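Hypothetical protein TM1631 (Thermotoga maritima, PDB 1VPQ) is of unknown function but belongs to the DUF72 family, whose TIM-barrel-like fold here carries a probable anion-binding pocket at the C-terminal ends of its strands. Local coordinates at residues E155-S160 and P186-Y191; V178-P183 and R203-N208; Y222-E227 and F250-K255. One frame throughout, in Å; residues are numbered along the deposited sequence. Where two conformers were deposited one is given.

Contact 1. Residues E155-S160 and P186-Y191. With SO4 (sulfate ion), chain C; SO4 (sulfate ion), chain D; SO4 (sulfate ion), chain B.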
loop_
_atom_site.group_PDB
_atom_site.type_symbol
_atom_site.label_atom_id
_atom_site.label_comp_id
_atom_site.label_asym_id
_atom_site.label_seq_id
_atom_site.Cartn_x
_atom_site.Cartn_y
_atom_site.Cartn_z
ATOM N N GLU A 155 -0.080 8.545 1.541
ATOM C CA GLU A 155 -1.529 8.421 1.622
ATOM C C GLU A 155 -2.071 9.172 2.851
ATOM O O GLU A 155 -1.576 8.989 3.970
ATOM C CB GLU A 155 -1.907 6.937 1.764
ATOM C CG GLU A 155 -3.404 6.653 1.699
ATOM C CD GLU A 155 -3.770 5.243 2.146
ATOM O OE1 GLU A 155 -2.988 4.315 1.877
ATOM O OE2 GLU A 155 -4.842 5.055 2.764
ATOM N N PHE A 156 -3.122 9.962 2.641
ATOM C CA PHE A 156 -3.840 10.647 3.721
ATOM C C PHE A 156 -5.200 10.010 3.981
ATOM O O PHE A 156 -5.837 9.486 3.065
ATOM C CB PHE A 156 -4.065 12.114 3.377
ATOM C CG PHE A 156 -2.872 12.791 2.793
ATOM C CD1 PHE A 156 -1.850 13.251 3.613
ATOM C CD2 PHE A 156 -2.774 12.987 1.421
ATOM C CE1 PHE A 156 -0.728 13.895 3.064
ATOM C CE2 PHE A 156 -1.665 13.631 0.862
ATOM C CZ PHE A 156 -0.644 14.087 1.687
ATOM N N ARG A 157 -5.632 10.072 5.238
ATOM C CA ARG A 157 -6.941 9.583 5.656
ATOM C C ARG A 157 -7.933 10.726 5.893
ATOM O O ARG A 157 -9.137 10.539 5.742
ATOM C CB ARG A 157 -6.808 8.773 6.943
ATOM C CG ARG A 157 -8.085 8.034 7.350
ATOM C CD ARG A 157 -8.108 6.671 6.729
ATOM N NE ARG A 157 -7.352 5.723 7.546
ATOM C CZ ARG A 157 -6.652 4.692 7.083
ATOM N NH1 ARG A 157 -6.554 4.456 5.780
ATOM N NH2 ARG A 157 -6.027 3.896 7.938
ATOM N N HIS A 158 -7.434 11.905 6.253
ATOM C CA HIS A 158 -8.303 13.015 6.649
ATOM C C HIS A 158 -8.659 13.903 5.440
ATOM O O HIS A 158 -7.795 14.209 4.613
ATOM C CB HIS A 158 -7.618 13.833 7.757
ATOM C CG HIS A 158 -8.548 14.724 8.523
ATOM N ND1 HIS A 158 -8.593 16.090 8.336
ATOM C CD2 HIS A 158 -9.471 14.445 9.476
ATOM C CE1 HIS A 158 -9.501 16.611 9.141
ATOM N NE2 HIS A 158 -10.048 15.634 9.844
ATOM N N TYR A 159 -9.933 14.303 5.368
ATOM C CA TYR A 159 -10.480 15.121 4.280
ATOM C C TYR A 159 -9.731 16.451 4.031
ATOM O O TYR A 159 -9.574 16.876 2.883
ATOM C CB TYR A 159 -11.977 15.401 4.531
ATOM C CG TYR A 159 -12.246 16.446 5.598
ATOM C CD1 TYR A 159 -12.182 16.123 6.958
ATOM C CD2 TYR A 159 -12.555 17.758 5.249
ATOM C CE1 TYR A 159 -12.419 17.078 7.934
ATOM C CE2 TYR A 159 -12.787 18.720 6.221
ATOM C CZ TYR A 159 -12.715 18.378 7.564
ATOM O OH TYR A 159 -12.945 19.337 8.534
ATOM N N SER A 160 -9.277 17.090 5.113
ATOM C CA SER A 160 -8.582 18.383 5.069
ATOM C C SER A 160 -7.433 18.460 4.056
ATOM O O SER A 160 -7.031 19.555 3.649
ATOM C CB SER A 160 -8.038 18.720 6.462
ATOM O OG SER A 160 -7.159 17.713 6.932
ATOM N N PRO A 186 -18.319 10.728 6.098
ATOM C CA PRO A 186 -17.798 12.004 6.574
ATOM C C PRO A 186 -16.341 11.937 7.069
ATOM O O PRO A 186 -15.970 11.032 7.813
ATOM C CB PRO A 186 -18.747 12.348 7.732
ATOM C CG PRO A 186 -20.006 11.669 7.383
ATOM C CD PRO A 186 -19.606 10.398 6.743
ATOM N N GLY A 187 -15.523 12.877 6.611
ATOM C CA GLY A 187 -14.173 13.057 7.146
ATOM C C GLY A 187 -13.044 12.354 6.423
ATOM O O GLY A 187 -11.883 12.735 6.578
ATOM N N LEU A 188 -13.378 11.328 5.647
ATOM C CA LEU A 188 -12.370 10.490 4.992
ATOM C C LEU A 188 -11.903 11.074 3.666
ATOM O O LEU A 188 -12.626 11.833 3.020
ATOM C CB LEU A 188 -12.917 9.085 4.757
ATOM C CG LEU A 188 -13.222 8.271 6.013
ATOM C CD1 LEU A 188 -13.724 6.893 5.631
ATOM C CD2 LEU A 188 -11.994 8.170 6.899
ATOM N N PHE A 189 -10.694 10.701 3.263
ATOM C CA PHE A 189 -10.092 11.259 2.063
ATOM C C PHE A 189 -10.769 10.643 0.836
ATOM O O PHE A 189 -10.962 9.425 0.779
ATOM C CB PHE A 189 -8.579 11.009 2.054
ATOM C CG PHE A 189 -7.835 11.827 1.035
ATOM C CD1 PHE A 189 -7.670 11.360 -0.254
ATOM C CD2 PHE A 189 -7.301 13.060 1.365
ATOM C CE1 PHE A 189 -6.989 12.115 -1.207
ATOM C CE2 PHE A 189 -6.614 13.810 0.421
ATOM C CZ PHE A 189 -6.458 13.338 -0.864
ATOM N N PRO A 190 -11.150 11.485 -0.147
ATOM C CA PRO A 190 -11.865 10.981 -1.325
ATOM C C PRO A 190 -10.980 10.273 -2.345
ATOM O O PRO A 190 -9.760 10.224 -2.201
ATOM C CB PRO A 190 -12.446 12.253 -1.940
ATOM C CG PRO A 190 -11.471 13.307 -1.587
ATOM C CD PRO A 190 -10.959 12.945 -0.215
ATOM N N TYR A 191 -11.621 9.730 -3.371
ATOM C CA TYR A 191 -10.927 9.050 -4.459
ATOM C C TYR A 191 -10.509 10.098 -5.457
ATOM O O TYR A 191 -11.353 10.679 -6.115
ATOM C CB TYR A 191 -11.857 8.030 -5.116
ATOM C CG TYR A 191 -11.337 7.378 -6.365
ATOM C CD1 TYR A 191 -10.503 6.272 -6.296
ATOM C CD2 TYR A 191 -11.711 7.845 -7.624
ATOM C CE1 TYR A 191 -10.028 5.661 -7.452
ATOM C CE2 TYR A 191 -11.250 7.246 -8.779
ATOM C CZ TYR A 191 -10.411 6.152 -8.689
ATOM O OH TYR A 191 -9.946 5.545 -9.833
HETATM S S SO4 C . -7.181 5.348 11.140
HETATM O O1 SO4 C . -6.029 4.454 11.062
HETATM O O2 SO4 C . -7.735 5.343 12.482
HETATM O O3 SO4 C . -6.769 6.710 10.835
HETATM O O4 SO4 C . -8.209 4.932 10.194
HETATM S S SO4 D . -15.412 9.986 -4.200
HETATM O O1 SO4 D . -15.070 9.822 -2.784
HETATM O O2 SO4 D . -15.275 11.385 -4.623
HETATM O O3 SO4 D . -14.547 9.161 -5.022
HETATM O O4 SO4 D . -16.771 9.528 -4.418
HETATM S S SO4 B . -4.364 0.925 6.135
HETATM O O1 SO4 B . -4.352 2.232 5.485
HETATM O O2 SO4 B . -4.272 1.077 7.582
HETATM O O3 SO4 B . -5.615 0.262 5.796
HETATM O O4 SO4 B . -3.212 0.151 5.684
#
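Tyr159 N donates to Gly187 O over 2.8 Å, approaching from above the carbonyl plane, while Phe189 N makes a weak bond to Arg157 O; with these bonds His158 and Leu188 form a single backbone bridge. The Gly187 carbonyl also meets the edge of the Tyr159 ring, 3.4 Å from CD1; chi1 of 76° places CG between the backbone N and the carbonyl carbon, next to this oxygen. Phe156 and Phe189 lie side by side and point the same way, CB of Phe156 3.9 Å from CD2 of Phe189, with ring planes 40° apart. These loops follow strands 152-155 and 176-181 at the C-terminal rim of the parallel barrel, where TIM-barrel proteins carry their active sites. Arg157 CG rests 3.9 Å from Leu188 CD2. Beyond CG the chain bends, and two sulfates, probably from the crystallisation liquor, lie at the guanidinium edge: NE is 2.9 Å from O4 of sulfate C, and NH1 is 3.1 Å from O1 of sulfate B. Glu155 OE2 forms a salt bridge with Arg157 NH1. Further out, Trp161 stacks on Phe156, and Tyr167 of helix 164-173 touches Phe189.

Contact 2. Residues V178-P183 and R203-N208. With SO4 (sulfate ion), chain B.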
loop_
_atom_site.group_PDB
_atom_site.type_symbol
_atom_site.label_atom_id
_atom_site.label_comp_id
_atom_site.label_asym_id
_atom_site.label_seq_id
_atom_site.Cartn_x
_atom_site.Cartn_y
_atom_site.Cartn_z
ATOM N N VAL A 178 -0.773 8.490 -3.283
ATOM C CA VAL A 178 -1.556 7.269 -3.151
ATOM C C VAL A 178 -3.026 7.540 -3.441
ATOM O O VAL A 178 -3.716 8.196 -2.659
ATOM C CB VAL A 178 -1.417 6.659 -1.757
ATOM C CG1 VAL A 178 -2.323 5.435 -1.604
ATOM C CG2 VAL A 178 0.028 6.263 -1.517
ATOM N N VAL A 179 -3.498 7.034 -4.574
ATOM C CA VAL A 179 -4.908 7.153 -4.945
ATOM C C VAL A 179 -5.676 6.101 -4.150
ATOM O O VAL A 179 -5.431 4.908 -4.296
ATOM C CB VAL A 179 -5.145 6.923 -6.449
ATOM C CG1 VAL A 179 -6.639 7.036 -6.775
ATOM C CG2 VAL A 179 -4.325 7.901 -7.291
ATOM N N VAL A 180 -6.609 6.553 -3.321
ATOM C CA VAL A 180 -7.274 5.667 -2.371
ATOM C C VAL A 180 -8.759 5.512 -2.674
ATOM O O VAL A 180 -9.454 6.494 -2.962
ATOM C CB VAL A 180 -7.176 6.197 -0.932
ATOM C CG1 VAL A 180 -7.806 5.211 0.054
ATOM C CG2 VAL A 180 -5.762 6.442 -0.549
ATOM N N ASP A 181 -9.239 4.270 -2.595
ATOM C CA ASP A 181 -10.663 4.021 -2.451
ATOM C C ASP A 181 -10.957 3.508 -1.039
ATOM O O ASP A 181 -10.451 2.465 -0.616
ATOM C CB ASP A 181 -11.211 3.057 -3.500
ATOM C CG ASP A 181 -12.727 3.120 -3.586
ATOM O OD1 ASP A 181 -13.250 4.114 -4.139
ATOM O OD2 ASP A 181 -13.392 2.195 -3.071
ATOM N N GLU A 182 -11.787 4.282 -0.347
ATOM C CA GLU A 182 -12.128 4.125 1.058
ATOM C C GLU A 182 -13.635 4.250 1.171
ATOM O O GLU A 182 -14.283 4.646 0.209
ATOM C CB GLU A 182 -11.524 5.294 1.846
ATOM C CG GLU A 182 -10.257 5.000 2.589
ATOM C CD GLU A 182 -9.598 6.256 3.101
ATOM O OE1 GLU A 182 -10.306 7.188 3.524
ATOM O OE2 GLU A 182 -8.361 6.324 3.078
ATOM N N PRO A 183 -14.204 3.966 2.360
ATOM C CA PRO A 183 -15.624 4.258 2.590
ATOM C C PRO A 183 -16.056 5.698 2.227
ATOM O O PRO A 183 -15.260 6.647 2.325
ATOM C CB PRO A 183 -15.787 3.992 4.086
ATOM C CG PRO A 183 -14.757 2.985 4.401
ATOM C CD PRO A 183 -13.582 3.337 3.537
ATOM N N ARG A 203 -4.523 2.283 -3.584
ATOM C CA ARG A 203 -4.874 1.417 -2.464
ATOM C C ARG A 203 -6.390 1.356 -2.276
ATOM O O ARG A 203 -7.030 2.383 -2.140
ATOM C CB ARG A 203 -4.184 1.884 -1.187
ATOM C CG ARG A 203 -2.660 1.782 -1.245
ATOM C CD ARG A 203 -2.055 1.970 0.131
ATOM N NE ARG A 203 -2.134 0.764 0.954
ATOM C CZ ARG A 203 -2.395 0.737 2.261
ATOM N NH1 ARG A 203 -2.668 1.844 2.930
ATOM N NH2 ARG A 203 -2.418 -0.423 2.901
ATOM N N PHE A 204 -6.944 0.142 -2.279
ATOM C CA PHE A 204 -8.383 -0.075 -2.129
ATOM C C PHE A 204 -8.675 -0.785 -0.814
ATOM O O PHE A 204 -8.275 -1.927 -0.616
ATOM C CB PHE A 204 -8.929 -0.902 -3.299
ATOM C CG PHE A 204 -8.582 -0.346 -4.666
ATOM C CD1 PHE A 204 -8.691 1.012 -4.941
ATOM C CD2 PHE A 204 -8.174 -1.192 -5.684
ATOM C CE1 PHE A 204 -8.376 1.513 -6.206
ATOM C CE2 PHE A 204 -7.862 -0.698 -6.955
ATOM C CZ PHE A 204 -7.962 0.653 -7.210
ATOM N N HIS A 205 -9.380 -0.094 0.078
ATOM C CA HIS A 205 -9.667 -0.597 1.431
ATOM C C HIS A 205 -11.072 -1.157 1.580
ATOM O O HIS A 205 -11.461 -1.580 2.676
ATOM C CB HIS A 205 -9.509 0.534 2.457
ATOM C CG HIS A 205 -8.174 1.207 2.418
ATOM N ND1 HIS A 205 -7.002 0.539 2.685
ATOM C CD2 HIS A 205 -7.830 2.489 2.166
ATOM C CE1 HIS A 205 -5.990 1.380 2.582
ATOM N NE2 HIS A 205 -6.465 2.571 2.266
ATOM N N GLY A 206 -11.834 -1.132 0.491
ATOM C CA GLY A 206 -13.268 -1.393 0.542
ATOM C C GLY A 206 -14.032 -0.189 1.067
ATOM O O GLY A 206 -13.449 0.853 1.346
ATOM N N ARG A 207 -15.340 -0.349 1.221
ATOM C CA ARG A 207 -16.234 0.761 1.530
ATOM C C ARG A 207 -17.213 0.418 2.632
ATOM O O ARG A 207 -18.368 0.844 2.605
ATOM C CB ARG A 207 -17.024 1.155 0.288
ATOM C CG ARG A 207 -16.167 1.503 -0.880
ATOM C CD ARG A 207 -17.033 1.738 -2.064
ATOM N NE ARG A 207 -16.255 2.213 -3.185
ATOM C CZ ARG A 207 -16.756 2.475 -4.384
ATOM N NH1 ARG A 207 -18.056 2.307 -4.630
ATOM N NH2 ARG A 207 -15.949 2.904 -5.342
ATOM N N ASN A 208 -16.736 -0.352 3.602
ATOM C CA ASN A 208 -17.525 -0.718 4.763
ATOM C C ASN A 208 -18.063 0.524 5.478
ATOM O O ASN A 208 -17.299 1.323 5.994
ATOM C CB ASN A 208 -16.660 -1.558 5.714
ATOM C CG ASN A 208 -17.458 -2.169 6.865
ATOM O OD1 ASN A 208 -18.649 -1.915 7.020
ATOM N ND2 ASN A 208 -16.788 -2.976 7.683
HETATM S S SO4 B . -4.364 0.925 6.135
HETATM O O1 SO4 B . -4.352 2.232 5.485
HETATM O O2 SO4 B . -4.272 1.077 7.582
HETATM O O3 SO4 B . -5.615 0.262 5.796
HETATM O O4 SO4 B . -3.212 0.151 5.684
#
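Asp181 and Arg207 cross at an angle, their carboxylate and guanidinium planes 45° apart, and the arginine grips the acid side-on with two nitrogens. NE lies 2.9 Å from OD2 of Asp181, on the syn lone pair of that oxygen and close to the guanidinium plane; NH2 reaches OD1 of the same carboxylate at 3.2 Å, out of the carboxylate plane. CG of Asp181, anti to the backbone N (chi1 -164°), turns the carboxylate toward Arg207. Tyr224 OH also bonds to OD2 and Lys184 pairs with OD1, so both oxygens have further partners. Asp181 CB packs 3.6 Å from CD1 of Phe204, on the sheet face that these two residues share.

The backbones beneath are neighbouring parallel strands of the barrel, 176-181 and 199-204, with Val180 paired to Arg203 and Asp181 to Phe204. Arg203 N bonds to Val179 O, Asp181 N to Arg203 O, and His205 N, just past the strand end, to Asp181 O.

On the barrel-interior face, CG1 of Val178 packs 3.7 Å from CG of Arg203. The His205 ring also approaches Val180, although the closeness of that contact is doubtful because the valine has two conformers. The ring runs alongside Glu182, whose CG meets its edge. CE1 of the same histidine lies 3.4 Å above the guanidinium plane of Arg203, toward the rim of that group. Arg203 bends at chi3 and binds sulfate B from its edge, NH2 being 3.0 Å from O4. Glu155 and Glu54 form salt bridges with this guanidinium, while His205 NE2 bonds to Glu155 and its ND1 to Asn251 ND2.

Contact 3. Residues Y222-E227 and F250-K255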
loop_
_atom_site.group_PDB
_atom_site.type_symbol
_atom_site.label_atom_id
_atom_site.label_comp_id
_atom_site.label_asym_id
_atom_site.label_seq_id
_atom_site.Cartn_x
_atom_site.Cartn_y
_atom_site.Cartn_z
ATOM N N TYR A 222 -15.327 -6.158 3.237
ATOM C CA TYR A 222 -16.017 -5.638 2.062
ATOM C C TYR A 222 -15.546 -6.384 0.823
ATOM O O TYR A 222 -14.379 -6.753 0.732
ATOM C CB TYR A 222 -15.743 -4.152 1.902
ATOM C CG TYR A 222 -16.592 -3.485 0.852
ATOM C CD1 TYR A 222 -17.845 -2.984 1.168
ATOM C CD2 TYR A 222 -16.135 -3.330 -0.448
ATOM C CE1 TYR A 222 -18.637 -2.368 0.211
ATOM C CE2 TYR A 222 -16.922 -2.707 -1.425
ATOM C CZ TYR A 222 -18.168 -2.226 -1.084
ATOM O OH TYR A 222 -18.959 -1.608 -2.020
ATOM N N LEU A 223 -16.464 -6.614 -0.112
ATOM C CA LEU A 223 -16.153 -7.258 -1.386
ATOM C C LEU A 223 -16.660 -6.381 -2.523
ATOM O O LEU A 223 -17.870 -6.289 -2.748
ATOM C CB LEU A 223 -16.794 -8.653 -1.470
ATOM C CG LEU A 223 -16.466 -9.496 -2.720
ATOM C CD1 LEU A 223 -15.042 -10.036 -2.690
ATOM C CD2 LEU A 223 -17.445 -10.634 -2.869
ATOM N N TYR A 224 -15.735 -5.737 -3.229
ATOM C CA TYR A 224 -16.086 -4.915 -4.375
ATOM C C TYR A 224 -16.905 -5.705 -5.404
ATOM O O TYR A 224 -16.591 -6.851 -5.712
ATOM C CB TYR A 224 -14.828 -4.374 -5.054
ATOM C CG TYR A 224 -14.148 -3.235 -4.331
ATOM C CD1 TYR A 224 -14.579 -1.917 -4.506
ATOM C CD2 TYR A 224 -13.047 -3.463 -3.500
ATOM C CE1 TYR A 224 -13.952 -0.863 -3.861
ATOM C CE2 TYR A 224 -12.412 -2.408 -2.844
ATOM C CZ TYR A 224 -12.872 -1.112 -3.034
ATOM O OH TYR A 224 -12.263 -0.063 -2.392
ATOM N N SER A 225 -17.950 -5.072 -5.925
ATOM C CA SER A 225 -18.707 -5.603 -7.053
ATOM C C SER A 225 -17.906 -5.456 -8.338
ATOM O O SER A 225 -17.033 -4.593 -8.436
ATOM C CB SER A 225 -20.042 -4.860 -7.206
ATOM O OG SER A 225 -19.864 -3.566 -7.779
ATOM N N GLU A 226 -18.224 -6.298 -9.319
ATOM C CA GLU A 226 -17.610 -6.239 -10.652
ATOM C C GLU A 226 -17.825 -4.875 -11.317
ATOM O O GLU A 226 -16.959 -4.386 -12.043
ATOM C CB GLU A 226 -18.151 -7.361 -11.552
ATOM N N GLU A 227 -18.978 -4.263 -11.051
ATOM C CA GLU A 227 -19.296 -2.936 -11.590
ATOM C C GLU A 227 -18.319 -1.875 -11.076
ATOM O O GLU A 227 -17.802 -1.068 -11.856
ATOM C CB GLU A 227 -20.727 -2.527 -11.224
ATOM C CG GLU A 227 -21.822 -3.479 -11.720
ATOM C CD GLU A 227 -22.177 -3.288 -13.204
ATOM O OE1 GLU A 227 -21.254 -3.318 -14.063
ATOM O OE2 GLU A 227 -23.391 -3.129 -13.509
ATOM N N PHE A 250 -4.964 -4.237 -2.989
ATOM C CA PHE A 250 -6.273 -4.409 -2.338
ATOM C C PHE A 250 -6.080 -4.749 -0.876
ATOM O O PHE A 250 -5.341 -5.674 -0.539
ATOM C CB PHE A 250 -7.077 -5.538 -2.988
ATOM C CG PHE A 250 -7.761 -5.143 -4.254
ATOM C CD1 PHE A 250 -7.047 -5.053 -5.440
ATOM C CD2 PHE A 250 -9.115 -4.858 -4.264
ATOM C CE1 PHE A 250 -7.667 -4.692 -6.617
ATOM C CE2 PHE A 250 -9.745 -4.496 -5.438
ATOM C CZ PHE A 250 -9.012 -4.414 -6.622
ATOM N N ASN A 251 -6.789 -4.023 -0.019
ATOM C CA ASN A 251 -6.550 -4.041 1.412
ATOM C C ASN A 251 -7.716 -4.618 2.204
ATOM O O ASN A 251 -7.638 -4.737 3.426
ATOM C CB ASN A 251 -6.264 -2.605 1.885
ATOM C CG ASN A 251 -5.491 -2.558 3.184
ATOM O OD1 ASN A 251 -4.668 -3.432 3.468
ATOM N ND2 ASN A 251 -5.749 -1.535 3.983
ATOM N N ASN A 252 -8.797 -4.949 1.504
ATOM C CA ASN A 252 -9.994 -5.524 2.121
ATOM C C ASN A 252 -9.793 -7.006 2.363
ATOM O O ASN A 252 -10.524 -7.832 1.836
ATOM C CB ASN A 252 -11.239 -5.269 1.259
ATOM C CG ASN A 252 -11.089 -5.765 -0.176
ATOM O OD1 ASN A 252 -10.051 -5.579 -0.805
ATOM N ND2 ASN A 252 -12.143 -6.376 -0.704
ATOM N N CYS A 253 -8.797 -7.328 3.184
ATOM C CA CYS A 253 -8.236 -8.687 3.269
ATOM C C CYS A 253 -9.031 -9.645 4.150
ATOM O O CYS A 253 -8.716 -10.833 4.213
ATOM C CB CYS A 253 -6.773 -8.626 3.747
ATOM S SG CYS A 253 -5.581 -7.961 2.508
ATOM N N TYR A 254 -10.058 -9.133 4.819
ATOM C CA TYR A 254 -10.915 -9.964 5.680
ATOM C C TYR A 254 -11.521 -11.117 4.873
ATOM O O TYR A 254 -12.261 -10.891 3.908
ATOM C CB TYR A 254 -12.023 -9.110 6.299
ATOM C CG TYR A 254 -12.936 -9.822 7.277
ATOM C CD1 TYR A 254 -12.573 -9.984 8.611
ATOM C CD2 TYR A 254 -14.180 -10.298 6.875
ATOM C CE1 TYR A 254 -13.429 -10.632 9.528
ATOM C CE2 TYR A 254 -15.038 -10.943 7.776
ATOM C CZ TYR A 254 -14.655 -11.105 9.099
ATOM O OH TYR A 254 -15.500 -11.736 9.988
ATOM N N LYS A 255 -11.171 -12.343 5.263
ATOM C CA LYS A 255 -11.671 -13.574 4.628
ATOM C C LYS A 255 -11.381 -13.673 3.115
ATOM O O LYS A 255 -12.180 -14.223 2.351
ATOM C CB LYS A 255 -13.164 -13.757 4.921
ATOM C CG LYS A 255 -13.462 -14.027 6.393
ATOM C CD LYS A 255 -14.962 -14.163 6.622
ATOM C CE LYS A 255 -15.316 -14.517 8.070
ATOM N NZ LYS A 255 -15.901 -15.872 8.187
#
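A side chain-to-backbone hydrogen bond, flanked by aromatic packing, joins the loop before helix 226-240 to the loop after strand 245-250, at the C-terminal end of the barrel. Asn252 ND2 donates to Tyr222 O over 2.7 Å, with the N-H pointing straight at the oxygen (179°). The acceptor lies in the amide plane of Asn252, whereas seen from Tyr222 the donor is tilted from the carbonyl plane. With chi1 of 55°, CG of Asn252 sits between the backbone N and the carbonyl carbon, and CB too lies close to the accepting carbonyl, 3.5 Å from Tyr222 O. Asn252 is itself the centre of an inverse gamma turn, a tight reversal in which Cys253 N makes a weak bond back to Asn251 O.

CD2 of Tyr224 lies 4.0 Å from CE2 of Phe250, near the plane of the phenylalanine ring and at its edge, as the two side chains cross. Asn252 ND2 stands 4.1 Å from the same Tyr224 CD2, and the amide is turned almost perpendicular to the tyrosine ring, at 82°. Asn252 OD1, from the same loop as Phe250, also lies at the edge of the phenylalanine ring. Over one face of the Tyr224 ring, toward its rim, lies CE2 of Tyr222.

Asn261 of helix 257-270 accepts bonds at OD1 from both Asn252 ND2 and Tyr224 N, coupling the two loops a second time. Leu229 of helix 226-240 touches both Tyr224 and Phe250, and Leu232 of that helix touches Tyr224. On the strand side, Phe204 of strand 199-204 packs edge-to-face with Phe250, and Tyr224 reaches the end of strand 176-181.

How the contacts relate
From the N terminus, the chain first reaches 155-160 and, after helix 164-173, strand 176-181, where contact 2 opens before contact 1 closes at 186-191. Contact 2 closes only at 203-208, so the two cross rather than nest, tying together the ends of strands 152-155, 176-181 and 199-204. They meet at Glu155 and share one sulfate. Contact 3 follows in series, closing a loop through helix 226-240 and strand 245-250. It joins contact 2 through Phe204 O and Asn251 N, 2.6 Å apart, but does not touch contact 1, the centres of contacts 1 and 3 being about 19 Å apart.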